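Local structure of acyl-coenzyme A oxidase acox-1.2 (Caenorhabditis elegans, 5K3J) at residues A[445-450]-A[521-526]; A[482-487]-A[534-539]; A[492-497]-A[571-576]. The protein catalyses the FAD-dependent desaturation of ascaroside-CoA with a five-carbon omega side chain, the first step of its peroxisomal beta-oxidation in pheromone biosynthesis. All blocks are in the same frame, centred on the assembly; numbering follows the deposited sequence.

Contact 1: residues A[445-450]-A[521-526]; sequences YLVKSV and VELTRA. With ATP (adenosine-5'-triphosphate), chain D.
On the helix whose L523 and A526 meet V447 and L446, the carbonyl oxygen of V521 is gripped twice: R525 N donates to it over 3.0 Å and the hydroxyl OG1 of T524 over 2.5 Å. Threonine suits this buried turn, because its hydroxyl is taken up by its own helix. No hydrogen bond crosses between the helices, and methyl groups do the touching. With CG anti to its carbonyl carbon (chi1 -71°), L446 sends CD1 to the backbone of A526, 3.8 Å from A526 O, and that methyl also lies 4.1 Å from A526 CB. Alanine is small enough here to admit both the leucine and Q494 of helix 481-507. One step along, V447 CG2 meets L523 CD2 at 4.0 Å, the two branched side chains crossing obliquely.

R525 leaves the same helix in another direction; it is extended from CG to NE, and its guanidinium reaches the ATP phosphates. Its NH1 is 3.1 Å from ATP O2G, which lies at the edge of the guanidinium and in its plane, while ATP O1A sits over one face. NE forms a salt bridge with E522 OE2 at 3.5 Å, and both side chains bond Y591 OH of the second subunit. A leucine here would probably leave the phosphates short of a positive charge and E522 without its neighbouring ionic mate. Apolar helix packing on one side and a charged phosphate-binding side on the other are what helix 520-543 brings to the ATP site shared between the two subunits.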
# COMPACT_ATOMS: atom_id res chain seq x y z
N TYR A 445 -12.68 -12.83 -23.10
CA TYR A 445 -12.68 -14.28 -23.24
C TYR A 445 -13.89 -14.88 -22.55
O TYR A 445 -14.28 -16.01 -22.84
CB TYR A 445 -11.37 -14.85 -22.68
CG TYR A 445 -11.37 -16.33 -22.33
CD1 TYR A 445 -11.06 -17.29 -23.29
CD2 TYR A 445 -11.62 -16.76 -21.03
CE1 TYR A 445 -11.03 -18.64 -22.96
CE2 TYR A 445 -11.59 -18.10 -20.70
CZ TYR A 445 -11.30 -19.04 -21.67
OH TYR A 445 -11.28 -20.38 -21.34
N LEU A 446 -14.48 -14.11 -21.65
CA LEU A 446 -15.69 -14.53 -20.95
C LEU A 446 -16.93 -14.22 -21.78
O LEU A 446 -17.89 -15.00 -21.79
CB LEU A 446 -15.79 -13.86 -19.58
CG LEU A 446 -14.79 -14.33 -18.52
CD1 LEU A 446 -15.11 -13.72 -17.16
CD2 LEU A 446 -14.77 -15.86 -18.45
N VAL A 447 -16.91 -13.09 -22.47
CA VAL A 447 -17.99 -12.74 -23.39
C VAL A 447 -18.05 -13.76 -24.52
O VAL A 447 -19.09 -14.35 -24.77
CB VAL A 447 -17.82 -11.33 -23.99
CG1 VAL A 447 -18.79 -11.12 -25.14
CG2 VAL A 447 -18.01 -10.28 -22.92
N LYS A 448 -16.91 -13.97 -25.16
CA LYS A 448 -16.83 -14.90 -26.28
C LYS A 448 -17.17 -16.33 -25.84
O LYS A 448 -17.71 -17.10 -26.63
CB LYS A 448 -15.43 -14.85 -26.92
CG LYS A 448 -14.35 -15.68 -26.22
CD LYS A 448 -14.16 -17.02 -26.93
CE LYS A 448 -13.13 -17.90 -26.24
NZ LYS A 448 -13.05 -19.23 -26.90
N SER A 449 -16.84 -16.67 -24.60
CA SER A 449 -17.17 -17.99 -24.07
C SER A 449 -18.68 -18.09 -23.88
O SER A 449 -19.29 -19.09 -24.27
CB SER A 449 -16.44 -18.26 -22.76
OG SER A 449 -15.13 -18.77 -22.99
N VAL A 450 -19.27 -17.06 -23.28
CA VAL A 450 -20.73 -16.96 -23.22
C VAL A 450 -21.29 -16.84 -24.63
O VAL A 450 -22.19 -17.60 -25.01
CB VAL A 450 -21.19 -15.75 -22.38
CG1 VAL A 450 -22.69 -15.55 -22.53
CG2 VAL A 450 -20.82 -15.96 -20.93
N VAL A 521 -17.10 -2.09 -15.87
CA VAL A 521 -16.97 -2.44 -14.45
C VAL A 521 -17.59 -3.80 -14.16
O VAL A 521 -16.99 -4.62 -13.46
CB VAL A 521 -17.61 -1.38 -13.54
CG1 VAL A 521 -17.46 -1.78 -12.08
CG2 VAL A 521 -16.96 -0.03 -13.77
N GLU A 522 -18.79 -4.04 -14.68
CA GLU A 522 -19.46 -5.33 -14.52
C GLU A 522 -18.61 -6.46 -15.06
O GLU A 522 -18.51 -7.53 -14.45
CB GLU A 522 -20.82 -5.32 -15.23
CG GLU A 522 -21.86 -4.46 -14.55
CD GLU A 522 -22.17 -4.93 -13.14
OE1 GLU A 522 -22.29 -6.16 -12.93
OE2 GLU A 522 -22.28 -4.07 -12.24
N LEU A 523 -17.98 -6.21 -16.20
CA LEU A 523 -17.12 -7.19 -16.86
C LEU A 523 -15.91 -7.56 -16.02
O LEU A 523 -15.44 -8.69 -16.06
CB LEU A 523 -16.67 -6.65 -18.22
CG LEU A 523 -17.78 -6.43 -19.25
CD1 LEU A 523 -17.28 -5.55 -20.37
CD2 LEU A 523 -18.24 -7.77 -19.80
N THR A 524 -15.39 -6.60 -15.27
CA THR A 524 -14.25 -6.86 -14.40
C THR A 524 -14.69 -7.60 -13.14
O THR A 524 -13.91 -8.34 -12.55
CB THR A 524 -13.52 -5.57 -13.98
OG1 THR A 524 -14.45 -4.68 -13.33
CG2 THR A 524 -12.93 -4.87 -15.20
N ARG A 525 -15.94 -7.38 -12.73
CA ARG A 525 -16.49 -8.13 -11.61
C ARG A 525 -16.61 -9.59 -12.01
O ARG A 525 -16.38 -10.49 -11.20
CB ARG A 525 -17.86 -7.59 -11.20
CG ARG A 525 -17.87 -6.11 -10.86
CD ARG A 525 -19.27 -5.64 -10.50
NE ARG A 525 -19.34 -4.19 -10.32
CZ ARG A 525 -19.02 -3.56 -9.19
NH1 ARG A 525 -18.59 -4.25 -8.15
NH2 ARG A 525 -19.12 -2.24 -9.12
N ALA A 526 -16.95 -9.81 -13.27
CA ALA A 526 -17.05 -11.15 -13.83
C ALA A 526 -15.70 -11.85 -13.84
O ALA A 526 -15.58 -13.00 -13.42
CB ALA A 526 -17.63 -11.09 -15.24
PG ATP D . -16.58 -6.85 -5.98
O1G ATP D . -17.15 -7.54 -7.20
O2G ATP D . -17.31 -5.58 -5.60
O3G ATP D . -16.29 -7.78 -4.83
PB ATP D . -14.26 -5.34 -5.58
O1B ATP D . -13.01 -6.06 -5.12
O2B ATP D . -15.16 -4.67 -4.57
O3B ATP D . -15.13 -6.36 -6.48
PA ATP D . -14.84 -3.10 -7.12
O1A ATP D . -15.14 -3.24 -8.60
O2A ATP D . -15.97 -3.08 -6.12
O3A ATP D . -13.82 -4.27 -6.70
O5' ATP D . -13.94 -1.79 -6.90
C5' ATP D . -13.37 -1.51 -5.62
C4' ATP D . -11.98 -0.94 -5.88
O4' ATP D . -11.00 -1.99 -5.91
C3' ATP D . -11.96 -0.24 -7.22
O3' ATP D . -11.52 1.11 -7.06
C2' ATP D . -10.98 -1.03 -8.06
O2' ATP D . -10.14 -0.17 -8.84
C1' ATP D . -10.17 -1.82 -7.06
N9 ATP D . -9.77 -3.15 -7.59
C8 ATP D . -10.56 -4.23 -7.67
N7 ATP D . -9.89 -5.29 -8.20
C5 ATP D . -8.64 -4.89 -8.47
C6 ATP D . -7.42 -5.50 -9.04
N6 ATP D . -7.41 -6.80 -9.44
N1 ATP D . -6.32 -4.72 -9.15
C2 ATP D . -6.32 -3.44 -8.75
N3 ATP D . -7.39 -2.81 -8.23
C4 ATP D . -8.56 -3.48 -8.06

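Contact 2: residues A[482-487]-A[534-539]; sequences GYVKMF and FIIEAF
V484 opens the contact by reaching both I536 and E537 of the opposing helix. Its two methyls divide the work: CG2, anti to the carbonyl carbon, lies 4.0 Å from I536 CG2, and CG1, anti to the backbone N (chi1 168°), passes 4.3 Å from the E537 carboxylate oxygen OE2. A beta-branched valine suits this place because it offers a methyl to each neighbour without keeping the helices apart; the CA atoms of V484 and E537 are 7.2 Å from each other. L533 and M540 of the same opposing helix also pack on V484.

One turn further on, F487 presents the face of its ring to I536. The methyl CD1 of I536 stands over the ring centre in a CH-pi contact, 3.5 Å from the centroid and 14° off the ring normal. Isoleucine can serve both places: its CG2 branch goes to V484, while its extended CG1-CD1 arm ends on the phenylalanine. No hydrogen bond links the segments, so shape and apolar burial carry the contact. With axes 10.3 Å apart and directions at 156°, this is antiparallel packing of two long helices, consistent with the helical-bundle architecture of the C-terminal part of acyl-CoA oxidases.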
# COMPACT_ATOMS: atom_id res chain seq x y z
N GLY A 482 -19.53 -28.49 -2.68
CA GLY A 482 -20.68 -27.61 -2.79
C GLY A 482 -20.28 -26.15 -2.80
O GLY A 482 -20.99 -25.31 -3.35
N TYR A 483 -19.14 -25.83 -2.18
CA TYR A 483 -18.61 -24.47 -2.23
C TYR A 483 -18.16 -24.12 -3.64
O TYR A 483 -18.46 -23.04 -4.15
CB TYR A 483 -17.44 -24.30 -1.26
CG TYR A 483 -17.81 -24.10 0.19
CD1 TYR A 483 -17.75 -25.15 1.09
CD2 TYR A 483 -18.20 -22.85 0.66
CE1 TYR A 483 -18.08 -24.97 2.42
CE2 TYR A 483 -18.53 -22.66 1.99
CZ TYR A 483 -18.47 -23.72 2.86
OH TYR A 483 -18.79 -23.54 4.19
N VAL A 484 -17.42 -25.04 -4.25
CA VAL A 484 -16.97 -24.88 -5.63
C VAL A 484 -18.17 -24.72 -6.54
O VAL A 484 -18.17 -23.89 -7.45
CB VAL A 484 -16.12 -26.09 -6.08
CG1 VAL A 484 -15.90 -26.07 -7.58
CG2 VAL A 484 -14.80 -26.12 -5.34
N LYS A 485 -19.21 -25.50 -6.26
CA LYS A 485 -20.48 -25.38 -6.97
C LYS A 485 -21.10 -24.00 -6.76
O LYS A 485 -21.74 -23.46 -7.67
CB LYS A 485 -21.46 -26.47 -6.49
CG LYS A 485 -21.83 -27.49 -7.55
CD LYS A 485 -20.67 -28.42 -7.88
CE LYS A 485 -20.38 -28.41 -9.37
NZ LYS A 485 -19.62 -29.62 -9.81
N MET A 486 -20.92 -23.44 -5.57
CA MET A 486 -21.41 -22.10 -5.28
C MET A 486 -20.58 -21.06 -6.02
O MET A 486 -21.10 -20.03 -6.45
CB MET A 486 -21.39 -21.83 -3.78
CG MET A 486 -21.82 -20.42 -3.39
SD MET A 486 -23.51 -20.04 -3.89
CE MET A 486 -24.42 -21.29 -2.98
N PHE A 487 -19.28 -21.33 -6.16
CA PHE A 487 -18.39 -20.43 -6.88
C PHE A 487 -18.51 -20.61 -8.39
O PHE A 487 -18.07 -19.75 -9.16
CB PHE A 487 -16.94 -20.64 -6.44
CG PHE A 487 -16.46 -19.65 -5.42
CD1 PHE A 487 -15.99 -18.41 -5.81
CD2 PHE A 487 -16.49 -19.96 -4.08
CE1 PHE A 487 -15.56 -17.49 -4.87
CE2 PHE A 487 -16.06 -19.05 -3.13
CZ PHE A 487 -15.59 -17.81 -3.53
N PHE A 534 -11.10 -20.39 -9.92
CA PHE A 534 -9.98 -21.21 -10.37
C PHE A 534 -8.95 -21.44 -9.27
O PHE A 534 -8.46 -22.55 -9.10
CB PHE A 534 -9.30 -20.56 -11.58
CG PHE A 534 -8.19 -21.39 -12.16
CD1 PHE A 534 -8.45 -22.33 -13.14
CD2 PHE A 534 -6.88 -21.23 -11.72
CE1 PHE A 534 -7.42 -23.10 -13.67
CE2 PHE A 534 -5.86 -21.99 -12.25
CZ PHE A 534 -6.13 -22.93 -13.23
N ILE A 535 -8.61 -20.37 -8.55
CA ILE A 535 -7.66 -20.45 -7.45
C ILE A 535 -8.09 -21.51 -6.44
O ILE A 535 -7.27 -22.28 -5.94
CB ILE A 535 -7.51 -19.08 -6.74
CG1 ILE A 535 -6.87 -18.06 -7.69
CG2 ILE A 535 -6.67 -19.21 -5.48
CD1 ILE A 535 -7.04 -16.63 -7.25
N ILE A 536 -9.39 -21.56 -6.17
CA ILE A 536 -9.97 -22.53 -5.26
C ILE A 536 -9.82 -23.96 -5.78
O ILE A 536 -9.37 -24.85 -5.05
CB ILE A 536 -11.45 -22.23 -5.01
CG1 ILE A 536 -11.59 -20.90 -4.26
CG2 ILE A 536 -12.11 -23.35 -4.22
CD1 ILE A 536 -13.02 -20.50 -4.00
N GLU A 537 -10.21 -24.18 -7.03
CA GLU A 537 -10.10 -25.50 -7.66
C GLU A 537 -8.67 -26.00 -7.66
O GLU A 537 -8.40 -27.15 -7.29
CB GLU A 537 -10.62 -25.45 -9.10
CG GLU A 537 -12.06 -25.00 -9.24
CD GLU A 537 -12.56 -25.15 -10.66
OE1 GLU A 537 -12.25 -24.27 -11.50
OE2 GLU A 537 -13.24 -26.15 -10.95
N ALA A 538 -7.76 -25.14 -8.09
CA ALA A 538 -6.34 -25.44 -8.13
C ALA A 538 -5.84 -25.90 -6.77
O ALA A 538 -5.09 -26.87 -6.67
CB ALA A 538 -5.56 -24.22 -8.59
N PHE A 539 -6.25 -25.18 -5.73
CA PHE A 539 -5.94 -25.53 -4.35
C PHE A 539 -6.42 -26.95 -4.06
O PHE A 539 -5.65 -27.80 -3.63
CB PHE A 539 -6.60 -24.53 -3.39
CG PHE A 539 -5.98 -24.48 -2.02
CD1 PHE A 539 -4.99 -25.38 -1.63
CD2 PHE A 539 -6.38 -23.52 -1.10
CE1 PHE A 539 -4.43 -25.33 -0.37
CE2 PHE A 539 -5.82 -23.46 0.16
CZ PHE A 539 -4.85 -24.36 0.53

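Contact 3: residues A[492-497]-A[571-576]; sequences RRQAWK and ATYALE. With ATP (adenosine-5'-triphosphate), chain D.
Q494 and Y573 form the buried, closely packed half of this contact, whereas R493 and E576 meet loosely on its partly exposed side. In the buried half the amide oxygen of Q494, OE1, comes obliquely to the ring, 3.6 Å from Y573 CE1, with amide and ring planes turned 63° apart. Q494 takes CG anti to its backbone N (chi1 -178°) and then bends at chi2, which turns OE1 to the tyrosine ring and NE2 to a hydrogen bond with E522 of helix 520-543. This carboxylate partner is consistent with the oxygen facing the ring. Glutamine suits the place because its NH2 can donate to the carboxylate while the rest of the amide packs against the tyrosine.

Y573 sits in the short, weakly bonded helix 571-574 and belongs to the ATP site that the two subunits share. Its phenol reaches past Q494 to the nucleotide: OH donates a hydrogen bond to ATP O1G at 2.5 Å, and that oxygen lies in the plane of the ring, at its edge. A tyrosine is apt, since its side chain packs on R525 and L529 while the hydroxyl addresses the gamma phosphate.

On the outer side, the aliphatic part of R493 does the touching, with CD 3.9 Å from E576 OE2. The opposite charges remain apart, R493 NH2 being 4.7 Å from E576 OE1, and their planes stand 78° to each other. E576 is poorly ordered, in keeping with this slack partnership. Beside it, K497 directs its ammonium group to a salt bridge with D584 of the second subunit.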
# COMPACT_ATOMS: atom_id res chain seq x y z
N ARG A 492 -20.70 -17.67 -13.09
CA ARG A 492 -21.61 -17.90 -14.21
C ARG A 492 -22.71 -16.85 -14.24
O ARG A 492 -23.06 -16.33 -15.29
CB ARG A 492 -22.23 -19.30 -14.11
CG ARG A 492 -23.32 -19.57 -15.13
CD ARG A 492 -24.10 -20.84 -14.80
NE ARG A 492 -23.22 -21.99 -14.58
CZ ARG A 492 -23.00 -22.54 -13.39
NH1 ARG A 492 -23.60 -22.06 -12.30
NH2 ARG A 492 -22.19 -23.59 -13.28
N ARG A 493 -23.26 -16.57 -13.06
CA ARG A 493 -24.29 -15.54 -12.88
C ARG A 493 -23.83 -14.22 -13.47
O ARG A 493 -24.41 -13.72 -14.43
CB ARG A 493 -24.61 -15.37 -11.39
CG ARG A 493 -26.09 -15.23 -11.05
CD ARG A 493 -26.66 -13.89 -11.49
NE ARG A 493 -27.36 -13.99 -12.77
CZ ARG A 493 -28.25 -13.11 -13.20
NH1 ARG A 493 -28.84 -13.28 -14.38
NH2 ARG A 493 -28.57 -12.05 -12.46
N GLN A 494 -22.77 -13.66 -12.89
CA GLN A 494 -22.23 -12.37 -13.30
C GLN A 494 -21.77 -12.38 -14.75
O GLN A 494 -21.97 -11.40 -15.47
CB GLN A 494 -21.08 -11.97 -12.39
CG GLN A 494 -20.46 -10.61 -12.70
CD GLN A 494 -21.39 -9.46 -12.40
OE1 GLN A 494 -22.21 -9.54 -11.48
NE2 GLN A 494 -21.27 -8.39 -13.17
N ALA A 495 -21.14 -13.48 -15.17
CA ALA A 495 -20.62 -13.62 -16.53
C ALA A 495 -21.70 -13.34 -17.57
O ALA A 495 -21.51 -12.52 -18.47
CB ALA A 495 -20.04 -15.01 -16.73
N TRP A 496 -22.83 -14.04 -17.44
CA TRP A 496 -23.99 -13.79 -18.29
C TRP A 496 -24.56 -12.40 -18.05
O TRP A 496 -24.86 -11.67 -18.99
CB TRP A 496 -25.06 -14.85 -18.04
CG TRP A 496 -24.81 -16.15 -18.72
CD1 TRP A 496 -24.10 -17.21 -18.22
CD2 TRP A 496 -25.27 -16.54 -20.01
NE1 TRP A 496 -24.09 -18.23 -19.13
CE2 TRP A 496 -24.80 -17.85 -20.24
CE3 TRP A 496 -26.02 -15.91 -21.01
CZ2 TRP A 496 -25.06 -18.54 -21.42
CZ3 TRP A 496 -26.29 -16.60 -22.18
CH2 TRP A 496 -25.81 -17.90 -22.37
N LYS A 497 -24.69 -12.05 -16.77
CA LYS A 497 -25.28 -10.79 -16.35
C LYS A 497 -24.55 -9.59 -16.96
O LYS A 497 -25.18 -8.60 -17.34
CB LYS A 497 -25.26 -10.68 -14.83
CG LYS A 497 -26.25 -9.70 -14.23
CD LYS A 497 -25.61 -8.36 -13.91
CE LYS A 497 -26.58 -7.46 -13.17
NZ LYS A 497 -27.01 -8.05 -11.86
N ALA A 571 -20.16 -12.37 -0.69
CA ALA A 571 -21.51 -12.80 -0.32
C ALA A 571 -22.58 -12.11 -1.15
O ALA A 571 -23.57 -12.73 -1.54
CB ALA A 571 -21.76 -12.56 1.16
N THR A 572 -22.38 -10.82 -1.43
CA THR A 572 -23.30 -10.02 -2.25
C THR A 572 -23.67 -10.73 -3.55
O THR A 572 -24.80 -10.62 -4.03
CB THR A 572 -22.67 -8.65 -2.55
OG1 THR A 572 -22.59 -7.89 -1.33
CG2 THR A 572 -23.50 -7.87 -3.56
N TYR A 573 -22.73 -11.48 -4.10
CA TYR A 573 -22.98 -12.29 -5.29
C TYR A 573 -23.55 -13.65 -4.91
O TYR A 573 -24.30 -14.26 -5.68
CB TYR A 573 -21.70 -12.47 -6.10
CG TYR A 573 -21.12 -11.18 -6.63
CD1 TYR A 573 -21.86 -10.36 -7.47
CD2 TYR A 573 -19.83 -10.79 -6.30
CE1 TYR A 573 -21.34 -9.18 -7.96
CE2 TYR A 573 -19.29 -9.61 -6.79
CZ TYR A 573 -20.05 -8.81 -7.62
OH TYR A 573 -19.52 -7.64 -8.11
N ALA A 574 -23.20 -14.13 -3.72
CA ALA A 574 -23.57 -15.48 -3.28
C ALA A 574 -24.96 -15.54 -2.65
O ALA A 574 -25.35 -16.58 -2.12
CB ALA A 574 -22.54 -16.01 -2.30
N LEU A 575 -25.69 -14.43 -2.68
CA LEU A 575 -26.99 -14.38 -2.02
C LEU A 575 -28.15 -14.51 -3.01
O LEU A 575 -29.31 -14.39 -2.63
CB LEU A 575 -27.12 -13.10 -1.20
CG LEU A 575 -26.19 -13.09 0.02
CD1 LEU A 575 -26.28 -11.77 0.78
CD2 LEU A 575 -26.47 -14.27 0.94
N GLU A 576 -27.82 -14.75 -4.27
CA GLU A 576 -28.81 -15.20 -5.24
C GLU A 576 -29.07 -16.68 -5.02
O GLU A 576 -30.06 -17.23 -5.50
CB GLU A 576 -28.35 -14.95 -6.68
CG GLU A 576 -28.72 -13.60 -7.25
CD GLU A 576 -27.50 -12.78 -7.61
OE1 GLU A 576 -27.65 -11.57 -7.89
OE2 GLU A 576 -26.38 -13.35 -7.62
PG ATP D . -16.58 -6.85 -5.98
O1G ATP D . -17.15 -7.54 -7.20
O2G ATP D . -17.31 -5.58 -5.60
O3G ATP D . -16.29 -7.78 -4.83
PB ATP D . -14.26 -5.34 -5.58
O1B ATP D . -13.01 -6.06 -5.12
O2B ATP D . -15.16 -4.67 -4.57
O3B ATP D . -15.13 -6.36 -6.48
PA ATP D . -14.84 -3.10 -7.12
O1A ATP D . -15.14 -3.24 -8.60
O2A ATP D . -15.97 -3.08 -6.12
O3A ATP D . -13.82 -4.27 -6.70
O5' ATP D . -13.94 -1.79 -6.90
C5' ATP D . -13.37 -1.51 -5.62
C4' ATP D . -11.98 -0.94 -5.88
O4' ATP D . -11.00 -1.99 -5.91
C3' ATP D . -11.96 -0.24 -7.22
O3' ATP D . -11.52 1.11 -7.06
C2' ATP D . -10.98 -1.03 -8.06
O2' ATP D . -10.14 -0.17 -8.84
C1' ATP D . -10.17 -1.82 -7.06
N9 ATP D . -9.77 -3.15 -7.59
C8 ATP D . -10.56 -4.23 -7.67
N7 ATP D . -9.89 -5.29 -8.20
C5 ATP D . -8.64 -4.89 -8.47
C6 ATP D . -7.42 -5.50 -9.04
N6 ATP D . -7.41 -6.80 -9.44
N1 ATP D . -6.32 -4.72 -9.15
C2 ATP D . -6.32 -3.44 -8.75
N3 ATP D . -7.39 -2.81 -8.23
C4 ATP D . -8.56 -3.48 -8.06

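In the fold
Helix 520-543 serves contacts 1 and 2, and helix 481-507 serves contacts 2 and 3, so contact 2 shares a helix with each of the others. Contacts 1 and 3 have centres 12 Å apart and touch directly: A526 CA lies 3.6 Å from Q494 CG, and the R525 and Y573 side chains pack together. Both reach the same ATP, which H340 and Q402 of the second subunit also bind. Contact 2, centred about 14 Å from contact 3 and 18 Å from contact 1, lies farther from the nucleotide, with the F487 side chain about 10 Å from the ATP. The V447 side chain of contact 1 is about 8 Å from the bound ascaroside-CoA.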